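Local coordinates for uncharacterized protein (Bacteroides eggerthii, PDB 4GDZ) that is of unknown function but belongs to the DUF4251 family, folding as a curved antiparallel beta sheet with an N-terminal helix packed against it, at residues V33-A38 against L133-G138; A51-F56 against T156-L161; N67-L72 against V82-V87. All coordinates share one frame; numbering follows the deposited sequence.

Contact 1: V33-A38 against L133-G138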
loop_
_atom_site.group_PDB
_atom_site.type_symbol
_atom_site.label_atom_id
_atom_site.label_comp_id
_atom_site.label_asym_id
_atom_site.label_seq_id
_atom_site.Cartn_x
_atom_site.Cartn_y
_atom_site.Cartn_z
ATOM N N VAL A 33 7.430 -3.783 -23.778
ATOM C CA VAL A 33 6.604 -4.449 -24.818
ATOM C C VAL A 33 5.294 -4.986 -24.229
ATOM O O VAL A 33 4.253 -4.868 -24.860
ATOM C CB VAL A 33 7.357 -5.604 -25.555
ATOM C CG1 VAL A 33 6.408 -6.413 -26.446
ATOM C CG2 VAL A 33 8.527 -5.055 -26.375
ATOM N N SER A 34 5.370 -5.590 -23.037
ATOM C CA SER A 34 4.209 -6.035 -22.296
ATOM C C SER A 34 3.269 -4.869 -22.004
ATOM O O SER A 34 2.060 -5.047 -22.041
ATOM C CB SER A 34 4.617 -6.647 -20.958
ATOM O OG SER A 34 5.090 -7.942 -21.139
ATOM N N TYR A 35 3.821 -3.702 -21.671
ATOM C CA TYR A 35 2.989 -2.514 -21.430
ATOM C C TYR A 35 2.253 -2.116 -22.720
ATOM O O TYR A 35 1.045 -1.943 -22.708
ATOM C CB TYR A 35 3.811 -1.329 -20.910
ATOM C CG TYR A 35 3.042 -0.017 -20.962
ATOM C CD1 TYR A 35 2.129 0.322 -19.965
ATOM C CD2 TYR A 35 3.206 0.863 -22.031
ATOM C CE1 TYR A 35 1.400 1.505 -20.028
ATOM C CE2 TYR A 35 2.499 2.048 -22.105
ATOM C CZ TYR A 35 1.600 2.375 -21.098
ATOM O OH TYR A 35 0.904 3.567 -21.186
ATOM N N ASP A 36 2.988 -1.963 -23.818
ATOM C CA ASP A 36 2.379 -1.685 -25.136
ATOM C C ASP A 36 1.285 -2.696 -25.504
ATOM O O ASP A 36 0.227 -2.303 -26.014
ATOM C CB ASP A 36 3.435 -1.696 -26.245
ATOM C CG ASP A 36 4.352 -0.470 -26.226
ATOM O OD1 ASP A 36 4.169 0.461 -25.400
ATOM O OD2 ASP A 36 5.263 -0.441 -27.078
ATOM N N ASP A 37 1.544 -3.985 -25.255
ATOM C CA ASP A 37 0.576 -5.046 -25.550
ATOM C C ASP A 37 -0.675 -4.869 -24.672
ATOM O O ASP A 37 -1.802 -5.060 -25.147
ATOM C CB ASP A 37 1.156 -6.448 -25.261
ATOM C CG ASP A 37 2.261 -6.874 -26.234
ATOM O OD1 ASP A 37 2.459 -6.224 -27.288
ATOM O OD2 ASP A 37 2.931 -7.893 -25.926
ATOM N N ALA A 38 -0.468 -4.544 -23.387
ATOM C CA ALA A 38 -1.581 -4.353 -22.436
ATOM C C ALA A 38 -2.444 -3.173 -22.862
ATOM O O ALA A 38 -3.662 -3.285 -22.882
ATOM C CB ALA A 38 -1.067 -4.160 -21.017
ATOM N N LEU A 133 -9.878 -0.550 -12.720
ATOM C CA LEU A 133 -8.601 -1.146 -13.108
ATOM C C LEU A 133 -7.588 -0.044 -13.361
ATOM O O LEU A 133 -7.893 0.954 -14.027
ATOM C CB LEU A 133 -8.826 -2.011 -14.362
ATOM C CG LEU A 133 -7.683 -2.715 -15.098
ATOM C CD1 LEU A 133 -8.287 -3.676 -16.110
ATOM C CD2 LEU A 133 -6.797 -1.708 -15.809
ATOM N N THR A 134 -6.369 -0.225 -12.835
ATOM C CA THR A 134 -5.298 0.737 -13.011
ATOM C C THR A 134 -4.062 0.008 -13.541
ATOM O O THR A 134 -3.781 -1.126 -13.148
ATOM C CB THR A 134 -4.926 1.464 -11.706
ATOM O OG1 THR A 134 -4.525 0.482 -10.739
ATOM C CG2 THR A 134 -6.114 2.289 -11.198
ATOM N N LEU A 135 -3.373 0.657 -14.471
ATOM C CA LEU A 135 -2.154 0.138 -15.098
ATOM C C LEU A 135 -1.112 1.232 -15.010
ATOM O O LEU A 135 -1.312 2.326 -15.521
ATOM C CB LEU A 135 -2.422 -0.240 -16.578
ATOM C CG LEU A 135 -1.253 -0.728 -17.452
ATOM C CD1 LEU A 135 -0.814 -2.117 -17.032
ATOM C CD2 LEU A 135 -1.626 -0.714 -18.935
ATOM N N THR A 136 0.004 0.943 -14.368
ATOM C CA THR A 136 1.131 1.871 -14.331
ATOM C C THR A 136 2.013 1.712 -15.608
ATOM O O THR A 136 2.214 0.599 -16.116
ATOM C CB THR A 136 1.938 1.684 -13.025
ATOM O OG1 THR A 136 1.082 1.992 -11.916
ATOM C CG2 THR A 136 3.163 2.626 -12.957
ATOM N N ASN A 137 2.488 2.833 -16.139
ATOM C CA ASN A 137 3.417 2.823 -17.280
ATOM C C ASN A 137 4.603 1.870 -17.038
ATOM O O ASN A 137 5.044 1.672 -15.895
ATOM C CB ASN A 137 3.923 4.247 -17.572
ATOM C CG ASN A 137 4.936 4.302 -18.721
ATOM O OD1 ASN A 137 4.669 3.860 -19.843
ATOM N ND2 ASN A 137 6.106 4.857 -18.439
ATOM N N GLY A 138 5.092 1.260 -18.116
ATOM C CA GLY A 138 6.349 0.524 -18.080
ATOM C C GLY A 138 6.241 -0.974 -17.881
ATOM O O GLY A 138 7.218 -1.681 -18.063
#
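Tyr35 projects from helix 28-44 with CG anti to its backbone N (chi1 167°), which swings the ring away from the helix and along the turn that follows strand 128-135. Asn137 lies across it: its side-chain amide stands almost perpendicular to the ring, the two planes 89° apart, and OD1 sits 3.6 Å above one face, displaced toward the rim. The same face receives the backbone N of Gly138, 3.6 Å from Tyr35 CD1, so polar groups of the turn rest on the ring by packing. Leu135 meets the ring obliquely. Its CG is also anti to the backbone N, and this extends the CD2 branch to 3.9 Å from Tyr35 CE1. One turn further along the helix, the small methyl CB of Ala38 comes within 4.1 Å of Leu135 CD2, letting the helix approach closely. The contact thus packs an N-terminal helix against the end of a strand of a curved antiparallel sheet, with Leu135 as the last strand residue and Thr136 to Gly138 leading out of it. Gly138 takes a positive phi (97°), where a CB would be pressed against the preceding carbonyl O. Tyrosine suits its partly exposed place because one flat face meets the turn while the phenol OH reaches on to hydrogen-bond Gly114 O. Asn137 N is held in turn by Asn115 OD1.

Contact 2: A51-F56 against T156-L161. With GOL (glycerol), chain D.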
loop_
_atom_site.group_PDB
_atom_site.type_symbol
_atom_site.label_atom_id
_atom_site.label_comp_id
_atom_site.label_asym_id
_atom_site.label_seq_id
_atom_site.Cartn_x
_atom_site.Cartn_y
_atom_site.Cartn_z
ATOM N N ALA A 51 -5.074 -12.499 -11.994
ATOM C CA ALA A 51 -4.641 -12.047 -10.654
ATOM C C ALA A 51 -3.774 -13.118 -9.996
ATOM O O ALA A 51 -4.023 -14.308 -10.167
ATOM C CB ALA A 51 -5.828 -11.718 -9.756
ATOM N N ASN A 52 -2.770 -12.686 -9.237
ATOM C CA ASN A 52 -1.952 -13.604 -8.436
ATOM C C ASN A 52 -1.863 -13.204 -6.978
ATOM O O ASN A 52 -1.230 -13.900 -6.184
ATOM C CB ASN A 52 -0.564 -13.844 -9.052
ATOM C CG ASN A 52 0.206 -12.566 -9.298
ATOM O OD1 ASN A 52 0.041 -11.585 -8.595
ATOM N ND2 ASN A 52 1.067 -12.585 -10.301
ATOM N N GLN A 53 -2.501 -12.100 -6.613
ATOM C CA GLN A 53 -2.665 -11.808 -5.221
ATOM C C GLN A 53 -3.883 -11.000 -4.925
ATOM O O GLN A 53 -4.373 -10.240 -5.766
ATOM C CB GLN A 53 -1.418 -11.118 -4.626
ATOM C CG GLN A 53 -1.059 -9.823 -5.250
ATOM C CD GLN A 53 0.070 -9.068 -4.538
ATOM O OE1 GLN A 53 0.972 -9.643 -3.923
ATOM N NE2 GLN A 53 0.026 -7.755 -4.661
ATOM N N VAL A 54 -4.327 -11.154 -3.683
ATOM C CA VAL A 54 -5.352 -10.340 -3.095
ATOM C C VAL A 54 -4.671 -9.364 -2.139
ATOM O O VAL A 54 -3.688 -9.698 -1.438
ATOM C CB VAL A 54 -6.470 -11.197 -2.431
ATOM C CG1 VAL A 54 -5.897 -12.159 -1.408
ATOM C CG2 VAL A 54 -7.510 -10.283 -1.789
HETATM N N MSE A 55 -5.165 -8.127 -2.160
HETATM C CA MSE A 55 -4.625 -7.055 -1.366
HETATM C C MSE A 55 -5.587 -6.627 -0.268
HETATM O O MSE A 55 -6.776 -6.414 -0.517
HETATM C CB MSE A 55 -4.296 -5.877 -2.284
HETATM C CG MSE A 55 -3.287 -6.274 -3.390
HETATM SE SE MSE A 55 -3.206 -4.924 -4.826
HETATM C CE MSE A 55 -3.085 -3.245 -3.737
ATOM N N PHE A 56 -5.064 -6.514 0.957
ATOM C CA PHE A 56 -5.869 -6.157 2.130
ATOM C C PHE A 56 -5.694 -4.683 2.497
ATOM O O PHE A 56 -4.659 -4.086 2.241
ATOM C CB PHE A 56 -5.521 -7.085 3.331
ATOM C CG PHE A 56 -5.736 -8.540 3.018
ATOM C CD1 PHE A 56 -7.008 -9.100 3.076
ATOM C CD2 PHE A 56 -4.698 -9.315 2.544
ATOM C CE1 PHE A 56 -7.221 -10.421 2.714
ATOM C CE2 PHE A 56 -4.897 -10.626 2.194
ATOM C CZ PHE A 56 -6.161 -11.188 2.263
ATOM N N THR A 156 -9.913 -6.354 -3.834
ATOM C CA THR A 156 -8.849 -5.732 -4.644
ATOM C C THR A 156 -7.763 -6.783 -4.851
ATOM O O THR A 156 -7.263 -7.379 -3.888
ATOM C CB THR A 156 -8.330 -4.436 -3.989
ATOM O OG1 THR A 156 -9.397 -3.469 -3.941
ATOM C CG2 THR A 156 -7.119 -3.808 -4.788
ATOM N N LEU A 157 -7.417 -7.001 -6.116
ATOM C CA LEU A 157 -6.409 -7.976 -6.551
ATOM C C LEU A 157 -5.453 -7.347 -7.542
ATOM O O LEU A 157 -5.762 -6.326 -8.141
ATOM C CB LEU A 157 -7.085 -9.171 -7.223
ATOM C CG LEU A 157 -8.056 -9.918 -6.282
ATOM C CD1 LEU A 157 -9.490 -9.412 -6.424
ATOM C CD2 LEU A 157 -7.979 -11.413 -6.549
ATOM N N SER A 158 -4.281 -7.951 -7.703
ATOM C CA SER A 158 -3.326 -7.487 -8.681
ATOM C C SER A 158 -2.800 -8.656 -9.427
ATOM O O SER A 158 -2.833 -9.802 -8.931
ATOM C CB SER A 158 -2.185 -6.664 -8.054
ATOM O OG SER A 158 -1.347 -7.438 -7.216
ATOM N N GLY A 159 -2.310 -8.373 -10.625
ATOM C CA GLY A 159 -1.775 -9.388 -11.489
ATOM C C GLY A 159 -1.370 -8.852 -12.850
ATOM O O GLY A 159 -1.004 -7.690 -12.961
ATOM N N SER A 160 -1.369 -9.717 -13.870
ATOM C CA SER A 160 -0.856 -9.344 -15.216
ATOM C C SER A 160 -2.015 -9.028 -16.152
ATOM O O SER A 160 -2.971 -9.777 -16.204
ATOM C CB SER A 160 -0.021 -10.463 -15.811
ATOM O OG SER A 160 1.121 -10.694 -15.031
ATOM N N LEU A 161 -1.938 -7.914 -16.873
ATOM C CA LEU A 161 -2.940 -7.571 -17.878
ATOM C C LEU A 161 -2.435 -8.031 -19.241
ATOM O O LEU A 161 -1.349 -7.642 -19.683
ATOM C CB LEU A 161 -3.251 -6.077 -17.868
ATOM C CG LEU A 161 -4.352 -5.517 -18.763
ATOM C CD1 LEU A 161 -5.697 -6.130 -18.426
ATOM C CD2 LEU A 161 -4.402 -4.006 -18.541
HETATM C C1 GOL D . -10.641 -8.599 2.072
HETATM O O1 GOL D . -11.272 -9.741 1.462
HETATM C C2 GOL D . -10.375 -7.524 1.029
HETATM O O2 GOL D . -11.617 -6.921 0.697
HETATM C C3 GOL D . -9.796 -8.187 -0.197
HETATM O O3 GOL D . -9.263 -7.266 -1.150
#
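Ser158 is gripped through both its backbone N and its carbonyl O. The carbonyl O accepts two hydrogen bonds in the carbonyl plane, from Asn52 N at 2.9 Å and from Gln53 N at 3.3 Å, while Ser158 N donates to Gln53 O at 3.0 Å. A side-chain bond joins the same pair: Gln53 turns CG into the crowded position between its backbone N and carbonyl carbon (chi1 60°), and the extended chain beyond brings NE2 to 2.9 Å from Ser158 OG. This bond is bent, 133° at the hydrogen, with the hydroxyl tilted out of the amide plane. Two consecutive residues facing one make a classic beta bulge, which shifts the register between the antiparallel strands 46-55 and 155-163 of the sheet. Glycine fits at 159, beside the bulge, since a CB there would run into Ala51 CA. Past the bulge, Met55 N gives Thr156 O a nearly straight bond of 2.8 Å, and a glycerol, probably from the crystallisation liquor, bridges Met55 O and Thr156 N through its O3. On the face carrying Gln53, the selenium of selenomethionine Met55, its chain bent at chi3, touches Ser158 CB at 3.8 Å and lies near Thr156 CG2. On the other face Leu157 packs its CB 3.8 Å from Ala51 CB, with CG beside Val54; these apolar side chains are buried, and Val64 and Ile146 of the flanking strands adjoin them.

Contact 3: N67-L72 against V82-V87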
loop_
_atom_site.group_PDB
_atom_site.type_symbol
_atom_site.label_atom_id
_atom_site.label_comp_id
_atom_site.label_asym_id
_atom_site.label_seq_id
_atom_site.Cartn_x
_atom_site.Cartn_y
_atom_site.Cartn_z
ATOM N N ASN A 67 -6.348 -19.317 -12.012
ATOM C CA ASN A 67 -7.440 -20.071 -12.667
ATOM C C ASN A 67 -8.860 -19.638 -12.265
ATOM O O ASN A 67 -9.803 -19.707 -13.066
ATOM C CB ASN A 67 -7.325 -21.592 -12.403
ATOM C CG ASN A 67 -8.448 -22.375 -13.102
ATOM O OD1 ASN A 67 -8.600 -22.283 -14.332
ATOM N ND2 ASN A 67 -9.277 -23.088 -12.328
ATOM N N THR A 68 -9.029 -19.190 -11.016
ATOM C CA THR A 68 -10.337 -18.699 -10.563
ATOM C C THR A 68 -10.249 -17.267 -10.019
ATOM O O THR A 68 -11.057 -16.875 -9.189
ATOM C CB THR A 68 -10.902 -19.632 -9.473
ATOM O OG1 THR A 68 -9.966 -19.705 -8.378
ATOM C CG2 THR A 68 -11.142 -21.053 -10.031
ATOM N N ASN A 69 -9.292 -16.478 -10.512
ATOM C CA ASN A 69 -9.133 -15.081 -10.112
ATOM C C ASN A 69 -8.711 -14.227 -11.315
ATOM O O ASN A 69 -7.512 -14.049 -11.606
ATOM C CB ASN A 69 -8.134 -14.968 -8.955
ATOM C CG ASN A 69 -8.678 -15.528 -7.668
ATOM O OD1 ASN A 69 -9.514 -14.899 -7.010
ATOM N ND2 ASN A 69 -8.256 -16.752 -7.320
ATOM N N PHE A 70 -9.703 -13.777 -12.066
ATOM C CA PHE A 70 -9.471 -13.049 -13.290
ATOM C C PHE A 70 -10.652 -12.173 -13.694
ATOM O O PHE A 70 -11.783 -12.369 -13.253
ATOM C CB PHE A 70 -9.115 -14.009 -14.442
ATOM C CG PHE A 70 -10.259 -14.921 -14.836
ATOM C CD1 PHE A 70 -11.183 -14.508 -15.765
ATOM C CD2 PHE A 70 -10.422 -16.166 -14.230
ATOM C CE1 PHE A 70 -12.255 -15.318 -16.089
ATOM C CE2 PHE A 70 -11.480 -16.983 -14.551
ATOM C CZ PHE A 70 -12.403 -16.550 -15.474
ATOM N N VAL A 71 -10.350 -11.218 -14.572
ATOM C CA VAL A 71 -11.346 -10.378 -15.233
ATOM C C VAL A 71 -11.056 -10.460 -16.730
ATOM O O VAL A 71 -9.957 -10.122 -17.204
ATOM C CB VAL A 71 -11.317 -8.906 -14.738
ATOM C CG1 VAL A 71 -12.348 -8.089 -15.527
ATOM C CG2 VAL A 71 -11.602 -8.820 -13.226
ATOM N N LEU A 72 -12.041 -10.958 -17.464
ATOM C CA LEU A 72 -11.956 -11.148 -18.911
ATOM C C LEU A 72 -12.982 -10.265 -19.590
ATOM O O LEU A 72 -14.155 -10.264 -19.209
ATOM C CB LEU A 72 -12.228 -12.608 -19.265
ATOM C CG LEU A 72 -12.121 -13.004 -20.755
ATOM C CD1 LEU A 72 -11.656 -14.447 -20.889
ATOM C CD2 LEU A 72 -13.448 -12.799 -21.436
ATOM N N VAL A 82 -13.664 -14.475 -9.019
ATOM C CA VAL A 82 -12.745 -14.308 -7.879
ATOM C C VAL A 82 -13.094 -15.395 -6.877
ATOM O O VAL A 82 -14.263 -15.631 -6.607
ATOM C CB VAL A 82 -12.879 -12.907 -7.221
ATOM C CG1 VAL A 82 -12.001 -12.811 -5.948
ATOM C CG2 VAL A 82 -12.513 -11.809 -8.227
ATOM N N ALA A 83 -12.077 -16.069 -6.345
ATOM C CA ALA A 83 -12.262 -17.097 -5.337
ATOM C C ALA A 83 -10.935 -17.330 -4.646
ATOM O O ALA A 83 -9.998 -17.874 -5.244
ATOM C CB ALA A 83 -12.806 -18.420 -5.903
ATOM N N PHE A 84 -10.863 -16.892 -3.395
ATOM C CA PHE A 84 -9.633 -17.038 -2.595
ATOM C C PHE A 84 -9.997 -17.572 -1.215
ATOM O O PHE A 84 -11.060 -17.257 -0.642
ATOM C CB PHE A 84 -8.829 -15.733 -2.548
ATOM C CG PHE A 84 -9.581 -14.550 -2.028
ATOM C CD1 PHE A 84 -9.604 -14.262 -0.654
ATOM C CD2 PHE A 84 -10.224 -13.678 -2.895
ATOM C CE1 PHE A 84 -10.268 -13.155 -0.188
ATOM C CE2 PHE A 84 -10.917 -12.577 -2.423
ATOM C CZ PHE A 84 -10.952 -12.318 -1.062
ATOM N N ASN A 85 -9.118 -18.423 -0.716
ATOM C CA ASN A 85 -9.296 -19.057 0.541
ATOM C C ASN A 85 -7.861 -19.105 1.107
ATOM O O ASN A 85 -7.135 -20.003 0.815
ATOM C CB ASN A 85 -9.926 -20.463 0.271
ATOM C CG ASN A 85 -9.862 -21.359 1.471
ATOM O OD1 ASN A 85 -9.649 -20.887 2.557
ATOM N ND2 ASN A 85 -10.066 -22.649 1.282
ATOM N N THR A 86 -7.466 -18.093 1.852
ATOM C CA THR A 86 -6.044 -17.814 2.160
ATOM C C THR A 86 -5.746 -17.993 3.647
ATOM O O THR A 86 -6.644 -18.181 4.452
ATOM C CB THR A 86 -5.636 -16.381 1.761
ATOM O OG1 THR A 86 -6.209 -15.437 2.679
ATOM C CG2 THR A 86 -6.092 -16.025 0.309
ATOM N N VAL A 87 -4.469 -17.913 3.987
ATOM C CA VAL A 87 -3.991 -18.045 5.355
ATOM C C VAL A 87 -4.259 -16.727 6.162
ATOM O O VAL A 87 -4.105 -16.707 7.389
ATOM C CB VAL A 87 -2.515 -18.505 5.351
ATOM C CG1 VAL A 87 -1.864 -18.421 6.735
ATOM C CG2 VAL A 87 -2.427 -19.966 4.849
#
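With CG anti to its carbonyl carbon (chi1 -70°) and the amide turned steeply at chi2 (-76°), Asn69 lays its side-chain amide along the backbone of Ala83. Both polar ends are used. OD1 accepts from Ala83 N at 2.9 Å, and ND2 donates to Ala83 O, also at 2.9 Å. In each bond the donor stands above the carbonyl plane of its acceptor, although Ala83 O lies near the plane of the Asn69 amide. Asparagine suits this buried place because one amide offers an acceptor and a donor together, as a neighbouring strand's peptide groups would; its NH2 group also gives a hydrogen bond to Thr65 O, which further fixes its rotation. OD1 packs 3.4 Å from Val82 CG1, the branch anti to the backbone N, and lies at the edge of the Phe84 ring. Thr68, with OG1 in the crowded position (chi1 58°), places this hydroxyl 4.0 Å from the small CB of Ala83. A side chain thereby replaces strand-to-strand backbone pairing at this point in the beta hairpin of strands 61-74 and 77-85, just where strand 61-74 is interrupted and resumes at Phe70.

In the fold
All three contacts involve one antiparallel sheet. Strands 77-85, 61-74, 46-55 and 155-163 lie side by side in it, so contacts 3 and 2 are neighbours, their centres 9 Å apart, joined by a probable hydrogen bond from Ala51 N to Asn69 O. Contact 1 brings helix 28-44 to strand 128-135; its centre is 15 Å from that of contact 2, which it touches through Ala38 and Leu161, and 21 Å from that of contact 3, beyond the chain's centre. Along the sequence the segments of contacts 1 and 2 alternate, while contact 3 nests inside both loops. Contacts 1 and 2 thus tie the N-terminal helix and first strand to strands of the second half of the chain, while contact 3 joins neighbours within a hairpin.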